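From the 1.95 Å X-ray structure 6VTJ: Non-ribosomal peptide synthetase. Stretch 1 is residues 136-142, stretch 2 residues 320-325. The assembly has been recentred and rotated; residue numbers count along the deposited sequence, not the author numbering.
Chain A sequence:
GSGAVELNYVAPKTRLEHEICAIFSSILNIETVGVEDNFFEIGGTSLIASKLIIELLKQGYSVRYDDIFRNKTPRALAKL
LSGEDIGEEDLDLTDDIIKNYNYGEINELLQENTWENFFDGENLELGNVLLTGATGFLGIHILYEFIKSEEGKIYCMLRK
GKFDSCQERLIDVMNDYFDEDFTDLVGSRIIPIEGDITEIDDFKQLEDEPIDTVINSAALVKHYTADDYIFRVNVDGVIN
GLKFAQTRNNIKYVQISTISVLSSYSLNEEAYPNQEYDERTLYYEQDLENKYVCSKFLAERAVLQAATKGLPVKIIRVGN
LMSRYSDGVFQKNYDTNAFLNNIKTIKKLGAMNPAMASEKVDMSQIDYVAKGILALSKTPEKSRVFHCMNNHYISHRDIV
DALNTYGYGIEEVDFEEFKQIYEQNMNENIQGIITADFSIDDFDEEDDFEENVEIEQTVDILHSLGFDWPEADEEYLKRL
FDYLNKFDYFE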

# COMPACT_ATOMS: atom_id res chain seq x y z
N GLY A 136 -9.70 7.35 -4.12
CA GLY A 136 -8.87 6.92 -3.01
C GLY A 136 -8.06 8.07 -2.48
O GLY A 136 -8.05 9.16 -3.05
N PHE A 137 -7.36 7.81 -1.38
CA PHE A 137 -6.58 8.84 -0.69
C PHE A 137 -5.56 9.49 -1.62
O PHE A 137 -5.45 10.72 -1.70
CB PHE A 137 -5.89 8.23 0.53
CG PHE A 137 -5.20 9.23 1.42
CD1 PHE A 137 -5.82 10.42 1.77
CD2 PHE A 137 -3.95 8.94 1.97
CE1 PHE A 137 -5.17 11.34 2.62
CE2 PHE A 137 -3.29 9.86 2.81
CZ PHE A 137 -3.91 11.04 3.14
N LEU A 138 -4.77 8.67 -2.31
CA LEU A 138 -3.77 9.23 -3.22
C LEU A 138 -4.43 9.89 -4.42
O LEU A 138 -4.12 11.04 -4.75
CB LEU A 138 -2.79 8.14 -3.65
CG LEU A 138 -1.71 8.60 -4.64
CD1 LEU A 138 -0.94 9.87 -4.16
CD2 LEU A 138 -0.76 7.46 -4.95
N GLY A 139 -5.39 9.20 -5.05
CA GLY A 139 -5.95 9.67 -6.31
C GLY A 139 -6.61 11.04 -6.22
O GLY A 139 -6.46 11.86 -7.13
N ILE A 140 -7.34 11.29 -5.13
CA ILE A 140 -8.00 12.59 -4.95
C ILE A 140 -6.97 13.70 -4.85
O ILE A 140 -7.20 14.82 -5.33
CB ILE A 140 -8.92 12.54 -3.70
CG1 ILE A 140 -9.88 13.72 -3.71
CG2 ILE A 140 -8.14 12.53 -2.39
CD1 ILE A 140 -10.76 13.75 -4.90
N HIS A 141 -5.82 13.41 -4.26
CA HIS A 141 -4.82 14.46 -4.12
C HIS A 141 -4.02 14.65 -5.38
O HIS A 141 -3.56 15.77 -5.65
CB HIS A 141 -3.94 14.13 -2.93
CG HIS A 141 -4.61 14.40 -1.62
ND1 HIS A 141 -5.24 13.42 -0.89
CD2 HIS A 141 -4.81 15.56 -0.95
CE1 HIS A 141 -5.76 13.95 0.20
NE2 HIS A 141 -5.53 15.26 0.18
N ILE A 142 -3.84 13.59 -6.18
CA ILE A 142 -3.33 13.78 -7.54
C ILE A 142 -4.27 14.69 -8.33
O ILE A 142 -3.82 15.58 -9.05
CB ILE A 142 -3.12 12.43 -8.25
CG1 ILE A 142 -2.00 11.62 -7.57
CG2 ILE A 142 -2.85 12.67 -9.75
CD1 ILE A 142 -1.78 10.21 -8.15
N ASN A 320 5.14 5.32 2.77
CA ASN A 320 4.18 5.39 3.87
C ASN A 320 3.32 6.64 3.68
O ASN A 320 3.68 7.74 4.11
CB ASN A 320 4.94 5.41 5.20
CG ASN A 320 4.03 5.48 6.43
OD1 ASN A 320 2.91 4.96 6.43
ND2 ASN A 320 4.53 6.10 7.48
N LEU A 321 2.16 6.46 3.04
CA LEU A 321 1.29 7.57 2.63
C LEU A 321 0.57 8.16 3.84
O LEU A 321 -0.36 7.54 4.38
CB LEU A 321 0.29 7.10 1.58
CG LEU A 321 0.88 6.56 0.28
CD1 LEU A 321 -0.22 6.26 -0.71
CD2 LEU A 321 1.88 7.55 -0.33
N MET A 322 0.94 9.38 4.21
CA MET A 322 0.49 9.99 5.46
C MET A 322 -0.28 11.29 5.20
O MET A 322 -0.43 11.74 4.06
CB MET A 322 1.68 10.22 6.39
CG MET A 322 2.14 8.92 7.08
SD MET A 322 0.95 8.37 8.31
CE MET A 322 0.18 6.89 7.61
N SER A 323 -0.75 11.89 6.28
CA SER A 323 -1.65 13.03 6.23
C SER A 323 -1.01 14.24 5.57
O SER A 323 0.22 14.41 5.58
CB SER A 323 -2.09 13.41 7.65
OG SER A 323 -2.36 12.24 8.38
N ARG A 324 -1.87 15.10 5.02
CA ARG A 324 -1.42 16.32 4.35
C ARG A 324 -0.48 17.12 5.25
O ARG A 324 -0.71 17.26 6.46
CB ARG A 324 -2.60 17.21 3.95
CG ARG A 324 -3.41 16.67 2.80
CD ARG A 324 -4.19 17.75 2.09
NE ARG A 324 -5.28 18.31 2.90
CZ ARG A 324 -6.57 18.09 2.67
NH1 ARG A 324 -6.94 17.30 1.67
NH2 ARG A 324 -7.51 18.65 3.44
N TYR A 325 0.57 17.64 4.63
CA TYR A 325 1.47 18.56 5.33
C TYR A 325 0.75 19.84 5.73
O TYR A 325 0.98 20.38 6.83
CB TYR A 325 2.67 18.88 4.44
CG TYR A 325 3.68 19.76 5.12
CD1 TYR A 325 4.48 19.26 6.14
CD2 TYR A 325 3.85 21.09 4.74
CE1 TYR A 325 5.43 20.08 6.78
CE2 TYR A 325 4.80 21.91 5.37
CZ TYR A 325 5.58 21.40 6.38
OH TYR A 325 6.52 22.21 6.99

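The contact between residues 136-142 and 320-325 is a small side-chain-mediated one, in which a helical segment meets a short strand and the loop after it through one buried hydrogen bond, one aromatic ring edge and one loose apolar touch. It illustrates a general principle: segments far apart in sequence, here by at least 183 residues between any touching pair, can be joined by very few side chains, the polar pair among them anchored by further hydrogen bonds.

The backbones keep their distance. Leu138 CA lies 7.9 Å from Leu321 CA, and His141 CA lies 9.3 Å from Arg324 CA, so the gap must be spanned by side chains, and no backbone-to-backbone hydrogen bond crosses it. On the helical side the main chain satisfies itself in the usual way, with Ile140 N donating to Gly136 O at 3.1 Å and Ile142 N to Leu138 O at 2.9 Å. Phe137, Leu138 and His141 supply all the contacts from this stretch. Phe137 and His141 are four residues apart, about one helical turn, so both point toward the other stretch; Leu138, beside Phe137, points sideways, while Gly139, Ile140 and Ile142 stay out of reach.

The polar element of the contact is the pairing of His141 with Arg324. Arg324 NH1 donates to His141 NE2 at 2.9 Å, with an N-H...acceptor angle of 149°. An imidazole nitrogen can accept such a bond only through its in-plane lone pair, and the geometry agrees: NH1 lies at the edge of the ring, near its plane, and NE2 likewise lies near the plane of the guanidinium. The other ring nitrogen explains why NE2 is free to accept. His141 ND1 donates to Phe137 O at 2.8 Å, with a nearly straight angle of 176°, so the imidazole serves as a bridge, donor to its own helix and acceptor from the other stretch. Arg324 sets out sideways from its CA, but its long side chain brings the guanidinium nearer to the helix. Both residues are buried, and further hydrogen bonds of the guanidinium, made outside the two stretches, help hold it in position.

Phe137 covers the neighbouring main chain. With chi1 in the t well, its ring presents its edge, and Phe137 CE2 comes within 3.6 Å of Met322 O and 4.1 Å of Leu321 O. Aromatic C-H groups carry a slight positive charge, so carbonyl oxygens near the ring plane are electrostatically compatible neighbours. Phe137 CZ also lies 4.3 Å from Ser323 CA. The side chains of Met322 and Ser323 leave their CA atoms pointing away, which means that Phe137 meets the backbone of these residues.

The apolar element is modest. Leu321 points toward the helix, and its CD1 lies 4.3 Å from Leu138 CB, a loose van der Waals approach. Altogether the two stretches bury 280 Å², counting both sides.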